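Local coordinates for aspartate aminotransferase (Plasmodium falciparum, PDB 3K7Y), which probably catalyses the reversible, pyridoxal phosphate-dependent transfer of an amino group between L-aspartate and 2-oxoglutarate, working as a homodimer, at residues L53-L58 and N294-Q299; F116-N121 and R142-K147; Y126-P131 and I149-Y154. One frame throughout, in Å; residues are numbered along the deposited sequence.

Contact 1 of 3, residues L53-L58 and N294-Q299; sequences LNADKL and NRILCQ
Gln-299 bends at chi2 (90°), which leaves CD beside Leu-58 of the partner helix. In Ile-296, chi2 (-58°) puts CD1 near Asp-56. The motif is a helix-helix crossing. Helix 50-62 packs on helix 291-302 in this pyridoxal phosphate-dependent aminotransferase. The axes of the two segments come within 8.6 Å and run at 114° to each other. Small Ala-55 faces the partner helix, and its CA is 5.6 Å from the CA of Ile-296. Ala-55 CB meets Ile-296 CG2 at 4.1 Å and also lies beside the carbonyl O of that residue. Val-59, one turn beyond Ala-55, continues the interface against both Ile-296 and Gln-299. Asp-56 lays its OD1 branch beside Ile-296 CD1. Its OD2 branch forms a salt bridge with Lys-66 of the second subunit, which places this crossing beside the dimer interface. The side chains of Leu-58 and Gln-299, both partly exposed, cross obliquely. There, Leu-58 CB lies 3.4 Å from Gln-299 CG, and Gln-299 NE2 is 2.9 Å from Leu-58 O.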
ATOM      1  N   LEU A  53     -19.236  11.164   2.253  1.00 90.41           N
ATOM      2  CA  LEU A  53     -19.419  11.860   0.978  1.00 92.26           C
ATOM      3  C   LEU A  53     -19.108  13.360   1.097  1.00 94.15           C
ATOM      4  O   LEU A  53     -18.638  13.983   0.140  1.00 94.71           O
ATOM      5  CB  LEU A  53     -20.836  11.658   0.418  1.00 93.71           C
ATOM      6  CG  LEU A  53     -21.393  10.285   0.006  1.00 93.10           C
ATOM      7  CD1 LEU A  53     -22.557  10.440  -0.965  1.00 94.83           C
ATOM      8  CD2 LEU A  53     -20.343   9.389  -0.610  1.00 92.13           C
ATOM      9  N   ASN A  54     -19.367  13.928   2.272  1.00 95.45           N
ATOM     10  CA  ASN A  54     -19.084  15.336   2.516  1.00 97.60           C
ATOM     11  C   ASN A  54     -17.608  15.596   2.818  1.00 96.65           C
ATOM     12  O   ASN A  54     -17.032  16.567   2.325  1.00 97.54           O
ATOM     13  CB  ASN A  54     -19.993  15.894   3.613  1.00 99.26           C
ATOM     14  CG  ASN A  54     -21.460  15.923   3.198  1.00101.70           C
ATOM     15  OD1 ASN A  54     -22.347  16.033   4.043  1.00104.07           O
ATOM     16  ND2 ASN A  54     -21.721  15.816   1.895  1.00102.14           N
ATOM     17  N   ALA A  55     -16.997  14.725   3.612  1.00 95.31           N
ATOM     18  CA  ALA A  55     -15.554  14.770   3.807  1.00 94.46           C
ATOM     19  C   ALA A  55     -14.862  14.741   2.441  1.00 94.37           C
ATOM     20  O   ALA A  55     -13.941  15.520   2.188  1.00 94.61           O
ATOM     21  CB  ALA A  55     -15.087  13.617   4.690  1.00 92.47           C
ATOM     22  N   ASP A  56     -15.329  13.865   1.555  1.00 94.43           N
ATOM     23  CA  ASP A  56     -14.796  13.804   0.198  1.00 94.89           C
ATOM     24  C   ASP A  56     -14.812  15.162  -0.494  1.00 96.76           C
ATOM     25  O   ASP A  56     -13.764  15.654  -0.910  1.00 96.73           O
ATOM     26  CB  ASP A  56     -15.524  12.758  -0.650  1.00 94.97           C
ATOM     27  CG  ASP A  56     -14.602  11.643  -1.120  1.00 94.01           C
ATOM     28  OD1 ASP A  56     -13.366  11.828  -1.078  1.00 94.03           O
ATOM     29  OD2 ASP A  56     -15.109  10.589  -1.556  1.00 94.55           O
ATOM     30  N   LYS A  57     -15.997  15.761  -0.603  1.00 98.66           N
ATOM     31  CA  LYS A  57     -16.142  17.098  -1.178  1.00100.67           C
ATOM     32  C   LYS A  57     -15.216  18.083  -0.487  1.00100.40           C
ATOM     33  O   LYS A  57     -14.374  18.693  -1.132  1.00100.63           O
ATOM     34  CB  LYS A  57     -17.596  17.586  -1.103  1.00103.17           C
ATOM     35  CG  LYS A  57     -18.470  17.131  -2.273  1.00104.69           C
ATOM     36  CD  LYS A  57     -19.868  17.745  -2.237  1.00108.18           C
ATOM     37  CE  LYS A  57     -20.875  16.824  -1.545  1.00108.56           C
ATOM     38  NZ  LYS A  57     -22.271  17.368  -1.628  1.00111.50           N
ATOM     39  N   LEU A  58     -15.366  18.213   0.829  1.00 99.97           N
ATOM     40  CA  LEU A  58     -14.480  19.040   1.646  1.00 99.70           C
ATOM     41  C   LEU A  58     -13.006  18.938   1.251  1.00 97.90           C
ATOM     42  O   LEU A  58     -12.290  19.941   1.251  1.00 98.60           O
ATOM     43  CB  LEU A  58     -14.629  18.677   3.129  1.00 99.13           C
ATOM     44  CG  LEU A  58     -15.524  19.515   4.043  1.00101.10           C
ATOM     45  CD1 LEU A  58     -15.266  21.016   3.868  1.00102.96           C
ATOM     46  CD2 LEU A  58     -16.990  19.190   3.831  1.00102.19           C
ATOM     47  N   ASN A 294      -5.582   9.943   3.637  1.00 63.01           N
ATOM     48  CA  ASN A 294      -5.186  10.660   4.839  1.00 63.52           C
ATOM     49  C   ASN A 294      -6.046  11.881   5.047  1.00 65.23           C
ATOM     50  O   ASN A 294      -6.620  12.061   6.111  1.00 65.01           O
ATOM     51  CB  ASN A 294      -3.725  11.085   4.776  1.00 63.82           C
ATOM     52  CG  ASN A 294      -3.311  11.906   5.979  1.00 63.46           C
ATOM     53  OD1 ASN A 294      -3.869  12.974   6.237  1.00 64.03           O
ATOM     54  ND2 ASN A 294      -2.321  11.413   6.722  1.00 62.22           N
ATOM     55  N   ARG A 295      -6.116  12.721   4.021  1.00 67.76           N
ATOM     56  CA  ARG A 295      -6.960  13.923   4.030  1.00 70.30           C
ATOM     57  C   ARG A 295      -8.455  13.643   4.310  1.00 71.42           C
ATOM     58  O   ARG A 295      -9.030  14.266   5.199  1.00 72.39           O
ATOM     59  CB  ARG A 295      -6.778  14.721   2.733  1.00 71.70           C
ATOM     60  CG  ARG A 295      -5.371  15.319   2.561  1.00 71.80           C
ATOM     61  CD  ARG A 295      -5.115  15.837   1.140  1.00 71.81           C
ATOM     62  NE  ARG A 295      -3.956  16.732   1.095  1.00 71.52           N
ATOM     63  CZ  ARG A 295      -3.442  17.265  -0.013  1.00 72.80           C
ATOM     64  NH1 ARG A 295      -3.965  17.000  -1.201  1.00 73.36           N
ATOM     65  NH2 ARG A 295      -2.390  18.071   0.069  1.00 73.32           N
ATOM     66  N   ILE A 296      -9.081  12.705   3.591  1.00 72.01           N
ATOM     67  CA  ILE A 296     -10.499  12.352   3.844  1.00 73.04           C
ATOM     68  C   ILE A 296     -10.757  12.115   5.320  1.00 72.58           C
ATOM     69  O   ILE A 296     -11.770  12.558   5.848  1.00 73.75           O
ATOM     70  CB  ILE A 296     -10.952  11.064   3.103  1.00 72.70           C
ATOM     71  CG1 ILE A 296     -10.482  11.058   1.641  1.00 75.20           C
ATOM     72  CG2 ILE A 296     -12.475  10.864   3.206  1.00 72.49           C
ATOM     73  CD1 ILE A 296     -10.959  12.254   0.796  1.00 79.10           C
ATOM     74  N   LEU A 297      -9.836  11.413   5.976  1.00 71.58           N
ATOM     75  CA  LEU A 297      -9.985  11.037   7.376  1.00 71.24           C
ATOM     76  C   LEU A 297      -9.884  12.211   8.347  1.00 72.44           C
ATOM     77  O   LEU A 297     -10.762  12.413   9.189  1.00 72.89           O
ATOM     78  CB  LEU A 297      -8.976   9.955   7.741  1.00 69.74           C
ATOM     79  CG  LEU A 297      -9.653   8.867   8.571  1.00 69.44           C
ATOM     80  CD1 LEU A 297      -9.204   7.487   8.108  1.00 68.40           C
ATOM     81  CD2 LEU A 297      -9.474   9.084  10.078  1.00 69.18           C
ATOM     82  N   CYS A 298      -8.806  12.976   8.233  1.00 73.37           N
ATOM     83  CA  CYS A 298      -8.645  14.200   9.013  1.00 75.08           C
ATOM     84  C   CYS A 298      -9.850  15.140   8.910  1.00 77.48           C
ATOM     85  O   CYS A 298     -10.342  15.611   9.929  1.00 78.02           O
ATOM     86  CB  CYS A 298      -7.380  14.926   8.586  1.00 75.12           C
ATOM     87  SG  CYS A 298      -5.948  13.920   8.802  1.00 73.05           S
ATOM     88  N   GLN A 299     -10.319  15.390   7.686  1.00 79.15           N
ATOM     89  CA  GLN A 299     -11.443  16.284   7.444  1.00 82.47           C
ATOM     90  C   GLN A 299     -12.700  15.872   8.213  1.00 83.33           C
ATOM     91  O   GLN A 299     -13.256  16.683   8.968  1.00 84.70           O
ATOM     92  CB  GLN A 299     -11.747  16.370   5.949  1.00 83.65           C
ATOM     93  CG  GLN A 299     -12.367  17.704   5.510  1.00 88.21           C
ATOM     94  CD  GLN A 299     -11.324  18.748   5.111  1.00 91.55           C
ATOM     95  OE1 GLN A 299     -10.380  19.024   5.854  1.00 91.72           O
ATOM     96  NE2 GLN A 299     -11.495  19.333   3.930  1.00 94.07           N
TER

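Contact 2 of 3, residues F116-N121 and R142-K147; sequences FLKMLN and RGFNLK
Lys-118 and Phe-144 form a cation-pi pair between the C-terminal part of helix 105-118 and the loop leading into strand 145-153. The packed part is mostly apolar and centres on the ring tip. Phe-144 CZ lies 4.1 Å from Leu-117 CB and equally far, 4.1 Å, from Lys-118 CG. The backbone N of Lys-118 sits at the ring edge, near its plane. Both Leu-117 and Phe-144 are buried. The outer part is polar and more exposed. The Lys-118 chain bends at chi2 and again at chi4 (-71°), the last turn setting NZ over a face of the Phe-144 ring. NZ is 4.8 Å from the ring centroid and 15° off the normal. It also donates a hydrogen bond to Gly-143 O at 3.1 Å, approaching from above the carbonyl plane. A weak, longer bond runs from NZ to Arg-142 O. The ammonium group thus joins two loop carbonyls and a ring. Glycine suits position 143, where phi is positive. On the sheet, Leu-117 and Phe-144 both touch Leu-125 of strand 124-128, and Phe-144 also touches Ile-139 of helix 133-140.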
ATOM      1  N   PHE A 116       7.612  -5.933  11.591  1.00 55.10           N
ATOM      2  CA  PHE A 116       8.324  -5.291  12.699  1.00 57.99           C
ATOM      3  C   PHE A 116       8.693  -6.284  13.784  1.00 59.85           C
ATOM      4  O   PHE A 116       9.673  -6.092  14.495  1.00 60.53           O
ATOM      5  CB  PHE A 116       7.527  -4.127  13.305  1.00 57.81           C
ATOM      6  CG  PHE A 116       8.220  -3.472  14.469  1.00 59.25           C
ATOM      7  CD1 PHE A 116       9.483  -2.901  14.314  1.00 59.87           C
ATOM      8  CD2 PHE A 116       7.618  -3.438  15.718  1.00 61.13           C
ATOM      9  CE1 PHE A 116      10.141  -2.291  15.378  1.00 61.43           C
ATOM     10  CE2 PHE A 116       8.266  -2.827  16.805  1.00 63.43           C
ATOM     11  CZ  PHE A 116       9.539  -2.249  16.630  1.00 63.36           C
ATOM     12  N   LEU A 117       7.895  -7.341  13.905  1.00 61.19           N
ATOM     13  CA  LEU A 117       8.172  -8.372  14.878  1.00 63.82           C
ATOM     14  C   LEU A 117       9.322  -9.283  14.437  1.00 66.07           C
ATOM     15  O   LEU A 117      10.117  -9.696  15.280  1.00 67.64           O
ATOM     16  CB  LEU A 117       6.904  -9.158  15.251  1.00 63.20           C
ATOM     17  CG  LEU A 117       5.748  -8.397  15.938  1.00 63.30           C
ATOM     18  CD1 LEU A 117       4.706  -9.341  16.469  1.00 61.59           C
ATOM     19  CD2 LEU A 117       6.212  -7.468  17.076  1.00 65.64           C
ATOM     20  N   LYS A 118       9.434  -9.581  13.137  1.00 67.49           N
ATOM     21  CA  LYS A 118      10.573 -10.393  12.642  1.00 70.18           C
ATOM     22  C   LYS A 118      11.852  -9.659  12.950  1.00 72.01           C
ATOM     23  O   LYS A 118      12.895 -10.259  13.175  1.00 73.23           O
ATOM     24  CB  LYS A 118      10.484 -10.696  11.135  1.00 69.78           C
ATOM     25  CG  LYS A 118      10.314 -12.180  10.768  1.00 71.33           C
ATOM     26  CD  LYS A 118      11.624 -12.981  10.938  1.00 74.87           C
ATOM     27  CE  LYS A 118      11.498 -14.461  10.480  1.00 76.39           C
ATOM     28  NZ  LYS A 118      10.661 -15.362  11.361  1.00 75.38           N
ATOM     29  N   MET A 119      11.731  -8.342  12.978  1.00 73.18           N
ATOM     30  CA  MET A 119      12.817  -7.450  13.298  1.00 76.04           C
ATOM     31  C   MET A 119      13.420  -7.712  14.655  1.00 78.06           C
ATOM     32  O   MET A 119      14.564  -7.361  14.895  1.00 79.31           O
ATOM     33  CB  MET A 119      12.290  -6.033  13.277  1.00 75.75           C
ATOM     34  CG  MET A 119      12.804  -5.220  12.144  1.00 77.38           C
ATOM     35  SD  MET A 119      13.947  -4.042  12.831  1.00 81.23           S
ATOM     36  CE  MET A 119      14.090  -2.943  11.421  1.00 81.64           C
ATOM     37  N   LEU A 120      12.638  -8.320  15.540  1.00 79.09           N
ATOM     38  CA  LEU A 120      13.061  -8.564  16.919  1.00 81.19           C
ATOM     39  C   LEU A 120      13.295 -10.067  17.178  1.00 82.51           C
ATOM     40  O   LEU A 120      13.607 -10.828  16.261  1.00 82.63           O
ATOM     41  CB  LEU A 120      12.052  -7.934  17.909  1.00 80.54           C
ATOM     42  CG  LEU A 120      11.580  -6.483  17.635  1.00 79.62           C
ATOM     43  CD1 LEU A 120      10.395  -6.076  18.490  1.00 79.18           C
ATOM     44  CD2 LEU A 120      12.689  -5.444  17.786  1.00 80.26           C
ATOM     45  N   ASN A 121      13.180 -10.478  18.435  1.00 84.04           N
ATOM     46  CA  ASN A 121      13.316 -11.890  18.815  1.00 85.43           C
ATOM     47  C   ASN A 121      11.920 -12.475  18.978  1.00 83.72           C
ATOM     48  O   ASN A 121      11.528 -12.898  20.088  1.00 84.55           O
ATOM     49  CB  ASN A 121      14.141 -12.041  20.127  1.00 87.90           C
ATOM     50  CG  ASN A 121      14.352 -13.524  20.566  1.00 90.43           C
ATOM     51  OD1 ASN A 121      14.633 -13.798  21.741  1.00 92.83           O
ATOM     52  ND2 ASN A 121      14.219 -14.464  19.622  1.00 91.05           N
ATOM     53  N   ARG A 142       5.303 -15.933   6.779  1.00 53.26           N
ATOM     54  CA  ARG A 142       6.648 -15.382   7.090  1.00 53.22           C
ATOM     55  C   ARG A 142       7.412 -16.111   8.182  1.00 54.51           C
ATOM     56  O   ARG A 142       8.275 -15.534   8.850  1.00 54.66           O
ATOM     57  CB  ARG A 142       6.680 -13.858   7.264  1.00 52.03           C
ATOM     58  CG  ARG A 142       5.618 -13.252   8.100  1.00 50.33           C
ATOM     59  CD  ARG A 142       5.476 -11.778   7.747  1.00 47.51           C
ATOM     60  NE  ARG A 142       4.368 -11.554   6.833  1.00 47.35           N
ATOM     61  CZ  ARG A 142       4.016 -10.361   6.352  1.00 48.13           C
ATOM     62  NH1 ARG A 142       4.699  -9.267   6.678  1.00 47.43           N
ATOM     63  NH2 ARG A 142       2.986 -10.266   5.521  1.00 47.18           N
ATOM     64  N   GLY A 143       7.112 -17.399   8.318  1.00 55.91           N
ATOM     65  CA  GLY A 143       7.870 -18.309   9.175  1.00 58.26           C
ATOM     66  C   GLY A 143       7.925 -17.956  10.654  1.00 58.84           C
ATOM     67  O   GLY A 143       9.012 -17.934  11.252  1.00 59.89           O
ATOM     68  N   PHE A 144       6.765 -17.644  11.230  1.00 57.98           N
ATOM     69  CA  PHE A 144       6.611 -17.587  12.668  1.00 58.70           C
ATOM     70  C   PHE A 144       5.990 -18.937  13.036  1.00 60.40           C
ATOM     71  O   PHE A 144       5.389 -19.596  12.179  1.00 60.36           O
ATOM     72  CB  PHE A 144       5.584 -16.528  13.059  1.00 57.47           C
ATOM     73  CG  PHE A 144       6.052 -15.094  12.966  1.00 55.80           C
ATOM     74  CD1 PHE A 144       6.863 -14.544  13.950  1.00 55.30           C
ATOM     75  CD2 PHE A 144       5.576 -14.255  11.946  1.00 54.10           C
ATOM     76  CE1 PHE A 144       7.245 -13.211  13.876  1.00 54.22           C
ATOM     77  CE2 PHE A 144       5.955 -12.916  11.866  1.00 51.64           C
ATOM     78  CZ  PHE A 144       6.787 -12.401  12.819  1.00 53.58           C
ATOM     79  N   ASN A 145       6.126 -19.351  14.298  1.00 62.07           N
ATOM     80  CA  ASN A 145       5.362 -20.483  14.799  1.00 63.60           C
ATOM     81  C   ASN A 145       4.028 -19.921  15.118  1.00 62.83           C
ATOM     82  O   ASN A 145       3.948 -18.899  15.775  1.00 62.49           O
ATOM     83  CB  ASN A 145       5.946 -21.040  16.088  1.00 65.04           C
ATOM     84  CG  ASN A 145       7.305 -21.651  15.896  1.00 67.73           C
ATOM     85  OD1 ASN A 145       7.599 -22.239  14.845  1.00 68.10           O
ATOM     86  ND2 ASN A 145       8.160 -21.514  16.914  1.00 69.60           N
ATOM     87  N   LEU A 146       2.975 -20.561  14.636  1.00 63.56           N
ATOM     88  CA  LEU A 146       1.628 -20.124  14.969  1.00 63.44           C
ATOM     89  C   LEU A 146       1.028 -21.107  15.946  1.00 65.00           C
ATOM     90  O   LEU A 146       0.908 -22.308  15.636  1.00 66.18           O
ATOM     91  CB  LEU A 146       0.723 -19.994  13.731  1.00 62.56           C
ATOM     92  CG  LEU A 146      -0.686 -19.477  14.075  1.00 61.49           C
ATOM     93  CD1 LEU A 146      -0.637 -18.017  14.501  1.00 60.04           C
ATOM     94  CD2 LEU A 146      -1.690 -19.652  12.935  1.00 61.85           C
ATOM     95  N   LYS A 147       0.653 -20.594  17.119  1.00 65.31           N
ATOM     96  CA  LYS A 147       0.000 -21.418  18.127  1.00 66.50           C
ATOM     97  C   LYS A 147      -1.363 -20.869  18.498  1.00 65.92           C
ATOM     98  O   LYS A 147      -1.585 -19.651  18.417  1.00 65.08           O
ATOM     99  CB  LYS A 147       0.896 -21.582  19.346  1.00 67.62           C
ATOM    100  CG  LYS A 147       2.123 -22.414  19.039  1.00 69.69           C
ATOM    101  CD  LYS A 147       3.136 -22.390  20.160  1.00 71.88           C
ATOM    102  CE  LYS A 147       4.190 -23.422  19.879  1.00 74.35           C
ATOM    103  NZ  LYS A 147       3.537 -24.706  19.488  1.00 75.33           N
TER

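Contact 3 of 3, residues Y126-P131 and I149-Y154; sequences YVTNPP and INFFDY
Thr-128 and Phe-151 cross with the threonine hydroxyl over one face of the ring, just past the point where two neighbouring parallel strands of a beta-alpha-beta unit pair. The unit runs from strand 124-128 through helix 133-140 to strand 145-153, within the large mixed sheet of the aminotransferase fold. Thr-128 OG1 stands 4.2 Å above the Phe-151 ring plane, offset toward the rim. The hydroxyl is hydrogen-bonded to Tyr-184, whose ring also meets that of Phe-151. In Phe-151, CG is anti to the backbone N (chi1 -166°), which sets the start of the ring 3.9 Å from Thr-128 CB, measured at Phe-151 CG. Thr-128 and Ile-149 form the parallel bridge and share a sheet face. On either side of Thr-128, Ile-149 N bonds to Val-127 O at 2.9 Å and Asn-129 N bonds to Ile-149 O at 2.7 Å. Farther on, Phe-152 N bonds to Asn-129 O. Ile-149 extends CD1 to Tyr-126 CB, while helix 161-170 packs against its side chain.

Beyond the bridge the chain carries a cis peptide bond before Pro-130. The side chains of Pro-130 and Phe-152 cross at a slant, Pro-130 CD 3.7 Å from Phe-152 CB. Pro-130 meets Tyr-154 tip to tip. Asn-129 crosses Tyr-154 at about a right angle, its amide plane 50° from the ring plane and its OD1 at the ring edge. Tyr-132, which binds the cofactor, follows closely in the chain. At the outer end, Pro-130 CG comes 3.4 Å from Tyr-154 OH.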
ATOM      1  N   TYR A 126       0.776 -16.211  19.369  1.00 56.67           N
ATOM      2  CA  TYR A 126      -0.462 -16.838  19.770  1.00 55.27           C
ATOM      3  C   TYR A 126      -1.682 -16.140  19.177  1.00 54.01           C
ATOM      4  O   TYR A 126      -1.744 -14.898  19.073  1.00 53.23           O
ATOM      5  CB  TYR A 126      -0.551 -16.930  21.287  1.00 55.82           C
ATOM      6  CG  TYR A 126       0.514 -17.839  21.844  1.00 56.35           C
ATOM      7  CD1 TYR A 126       0.349 -19.229  21.861  1.00 55.63           C
ATOM      8  CD2 TYR A 126       1.696 -17.312  22.335  1.00 57.07           C
ATOM      9  CE1 TYR A 126       1.336 -20.059  22.355  1.00 56.98           C
ATOM     10  CE2 TYR A 126       2.689 -18.132  22.830  1.00 59.34           C
ATOM     11  CZ  TYR A 126       2.512 -19.501  22.840  1.00 59.27           C
ATOM     12  OH  TYR A 126       3.544 -20.276  23.331  1.00 61.61           O
ATOM     13  N   VAL A 127      -2.647 -16.962  18.778  1.00 52.89           N
ATOM     14  CA  VAL A 127      -3.845 -16.471  18.142  1.00 51.54           C
ATOM     15  C   VAL A 127      -5.025 -17.191  18.804  1.00 51.71           C
ATOM     16  O   VAL A 127      -4.883 -18.336  19.207  1.00 52.60           O
ATOM     17  CB  VAL A 127      -3.729 -16.682  16.611  1.00 50.75           C
ATOM     18  CG1 VAL A 127      -4.405 -17.945  16.162  1.00 51.45           C
ATOM     19  CG2 VAL A 127      -4.288 -15.520  15.878  1.00 50.68           C
ATOM     20  N   THR A 128      -6.168 -16.534  18.979  1.00 51.26           N
ATOM     21  CA  THR A 128      -7.278 -17.208  19.690  1.00 52.00           C
ATOM     22  C   THR A 128      -8.036 -18.106  18.721  1.00 52.68           C
ATOM     23  O   THR A 128      -8.224 -17.741  17.564  1.00 52.44           O
ATOM     24  CB  THR A 128      -8.273 -16.229  20.424  1.00 51.66           C
ATOM     25  OG1 THR A 128      -8.857 -15.298  19.499  1.00 50.67           O
ATOM     26  CG2 THR A 128      -7.587 -15.462  21.539  1.00 50.68           C
ATOM     27  N   ASN A 129      -8.466 -19.276  19.174  1.00 54.03           N
ATOM     28  CA  ASN A 129      -9.177 -20.183  18.284  1.00 55.08           C
ATOM     29  C   ASN A 129     -10.674 -19.970  18.303  1.00 55.42           C
ATOM     30  O   ASN A 129     -11.251 -19.875  19.376  1.00 56.40           O
ATOM     31  CB  ASN A 129      -8.863 -21.638  18.594  1.00 56.27           C
ATOM     32  CG  ASN A 129      -9.697 -22.578  17.768  1.00 58.36           C
ATOM     33  OD1 ASN A 129     -10.870 -22.787  18.068  1.00 62.80           O
ATOM     34  ND2 ASN A 129      -9.118 -23.132  16.711  1.00 59.16           N
ATOM     35  N   PRO A 130     -11.322 -19.906  17.120  1.00 55.50           N
ATOM     36  CA  PRO A 130     -10.740 -19.950  15.792  1.00 55.32           C
ATOM     37  C   PRO A 130     -10.340 -18.522  15.401  1.00 55.03           C
ATOM     38  O   PRO A 130     -10.867 -17.551  15.970  1.00 54.44           O
ATOM     39  CB  PRO A 130     -11.891 -20.455  14.928  1.00 55.45           C
ATOM     40  CG  PRO A 130     -13.111 -19.890  15.579  1.00 55.97           C
ATOM     41  CD  PRO A 130     -12.782 -19.686  17.054  1.00 55.87           C
ATOM     42  N   PRO A 131      -9.393 -18.388  14.455  1.00 55.11           N
ATOM     43  CA  PRO A 131      -8.761 -17.093  14.184  1.00 54.57           C
ATOM     44  C   PRO A 131      -9.253 -16.468  12.902  1.00 54.81           C
ATOM     45  O   PRO A 131      -9.683 -17.185  12.010  1.00 56.16           O
ATOM     46  CB  PRO A 131      -7.304 -17.477  13.986  1.00 54.40           C
ATOM     47  CG  PRO A 131      -7.350 -18.970  13.532  1.00 55.47           C
ATOM     48  CD  PRO A 131      -8.747 -19.479  13.705  1.00 55.31           C
ATOM     49  N   ILE A 149      -4.723 -20.481  21.087  1.00 66.47           N
ATOM     50  CA  ILE A 149      -5.308 -20.434  22.432  1.00 67.10           C
ATOM     51  C   ILE A 149      -6.805 -20.789  22.359  1.00 67.08           C
ATOM     52  O   ILE A 149      -7.507 -20.308  21.456  1.00 66.87           O
ATOM     53  CB  ILE A 149      -5.160 -19.015  23.049  1.00 66.73           C
ATOM     54  CG1 ILE A 149      -3.712 -18.743  23.441  1.00 67.75           C
ATOM     55  CG2 ILE A 149      -6.028 -18.828  24.286  1.00 67.01           C
ATOM     56  CD1 ILE A 149      -3.505 -17.339  24.023  1.00 69.03           C
ATOM     57  N   ASN A 150      -7.279 -21.620  23.304  1.00 67.27           N
ATOM     58  CA  ASN A 150      -8.710 -21.930  23.469  1.00 66.63           C
ATOM     59  C   ASN A 150      -9.508 -20.658  23.522  1.00 64.81           C
ATOM     60  O   ASN A 150      -9.069 -19.684  24.117  1.00 64.26           O
ATOM     61  CB  ASN A 150      -8.976 -22.622  24.802  1.00 68.19           C
ATOM     62  CG  ASN A 150      -8.445 -24.023  24.858  1.00 70.82           C
ATOM     63  OD1 ASN A 150      -9.002 -24.934  24.240  1.00 73.00           O
ATOM     64  ND2 ASN A 150      -7.388 -24.226  25.640  1.00 72.51           N
ATOM     65  N   PHE A 151     -10.700 -20.660  22.951  1.00 63.58           N
ATOM     66  CA  PHE A 151     -11.513 -19.463  23.027  1.00 61.78           C
ATOM     67  C   PHE A 151     -13.000 -19.744  22.926  1.00 62.27           C
ATOM     68  O   PHE A 151     -13.675 -19.936  23.931  1.00 63.15           O
ATOM     69  CB  PHE A 151     -11.078 -18.465  21.957  1.00 60.14           C
ATOM     70  CG  PHE A 151     -11.615 -17.093  22.163  1.00 57.00           C
ATOM     71  CD1 PHE A 151     -11.104 -16.285  23.164  1.00 54.61           C
ATOM     72  CD2 PHE A 151     -12.620 -16.596  21.346  1.00 55.48           C
ATOM     73  CE1 PHE A 151     -11.586 -15.005  23.363  1.00 53.97           C
ATOM     74  CE2 PHE A 151     -13.124 -15.319  21.538  1.00 54.71           C
ATOM     75  CZ  PHE A 151     -12.611 -14.518  22.555  1.00 54.34           C
ATOM     76  N   PHE A 152     -13.498 -19.747  21.703  1.00 61.66           N
ATOM     77  CA  PHE A 152     -14.898 -19.941  21.433  1.00 61.90           C
ATOM     78  C   PHE A 152     -15.288 -21.355  21.833  1.00 63.71           C
ATOM     79  O   PHE A 152     -14.541 -22.299  21.561  1.00 63.83           O
ATOM     80  CB  PHE A 152     -15.099 -19.722  19.948  1.00 60.92           C
ATOM     81  CG  PHE A 152     -16.490 -19.871  19.504  1.00 58.53           C
ATOM     82  CD1 PHE A 152     -17.402 -18.872  19.723  1.00 56.46           C
ATOM     83  CD2 PHE A 152     -16.883 -20.999  18.830  1.00 57.64           C
ATOM     84  CE1 PHE A 152     -18.708 -18.999  19.300  1.00 56.41           C
ATOM     85  CE2 PHE A 152     -18.180 -21.138  18.402  1.00 58.19           C
ATOM     86  CZ  PHE A 152     -19.098 -20.130  18.641  1.00 57.58           C
ATOM     87  N   ASP A 153     -16.431 -21.499  22.511  1.00 65.54           N
ATOM     88  CA  ASP A 153     -16.919 -22.829  22.899  1.00 67.68           C
ATOM     89  C   ASP A 153     -17.916 -23.314  21.873  1.00 68.28           C
ATOM     90  O   ASP A 153     -18.951 -22.689  21.646  1.00 68.33           O
ATOM     91  CB  ASP A 153     -17.532 -22.867  24.301  1.00 68.93           C
ATOM     92  CG  ASP A 153     -17.913 -24.281  24.721  1.00 71.47           C
ATOM     93  OD1 ASP A 153     -18.919 -24.813  24.199  1.00 72.69           O
ATOM     94  OD2 ASP A 153     -17.187 -24.868  25.554  1.00 73.71           O
ATOM     95  N   TYR A 154     -17.588 -24.435  21.253  1.00 68.99           N
ATOM     96  CA  TYR A 154     -18.274 -24.822  20.036  1.00 69.60           C
ATOM     97  C   TYR A 154     -19.641 -25.399  20.314  1.00 71.48           C
ATOM     98  O   TYR A 154     -20.527 -25.306  19.465  1.00 72.11           O
ATOM     99  CB  TYR A 154     -17.406 -25.755  19.187  1.00 69.52           C
ATOM    100  CG  TYR A 154     -16.586 -25.019  18.133  1.00 67.45           C
ATOM    101  CD1 TYR A 154     -17.061 -24.875  16.835  1.00 66.92           C
ATOM    102  CD2 TYR A 154     -15.353 -24.448  18.438  1.00 66.13           C
ATOM    103  CE1 TYR A 154     -16.331 -24.201  15.866  1.00 65.33           C
ATOM    104  CE2 TYR A 154     -14.607 -23.763  17.464  1.00 64.38           C
ATOM    105  CZ  TYR A 154     -15.108 -23.648  16.181  1.00 64.39           C
ATOM    106  OH  TYR A 154     -14.399 -22.983  15.202  1.00 63.37           O
TER

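Overall arrangement
Contact 3 is the most buried of the three and has the largest interface. It joins strands inside the main sheet, and its backbone bonds are backed by aromatic and proline packing. Contact 2 uses the same strand, 145-153, at its start. The two touch directly: Lys-147 O and Val-127 N are probably hydrogen-bonded, and Leu-146 packs on Val-127. Contact 2 lies nearer the surface, and a lysine carries its polar side. Contact 1 stands apart, its centre 36 Å from that of contact 2. It is partly buried and pairs helices remote in sequence. Small and aliphatic side chains meet there beside a glutamine amide, with an aspartate bridged to the second subunit. Contact 2 also touches that subunit; contact 3 does not.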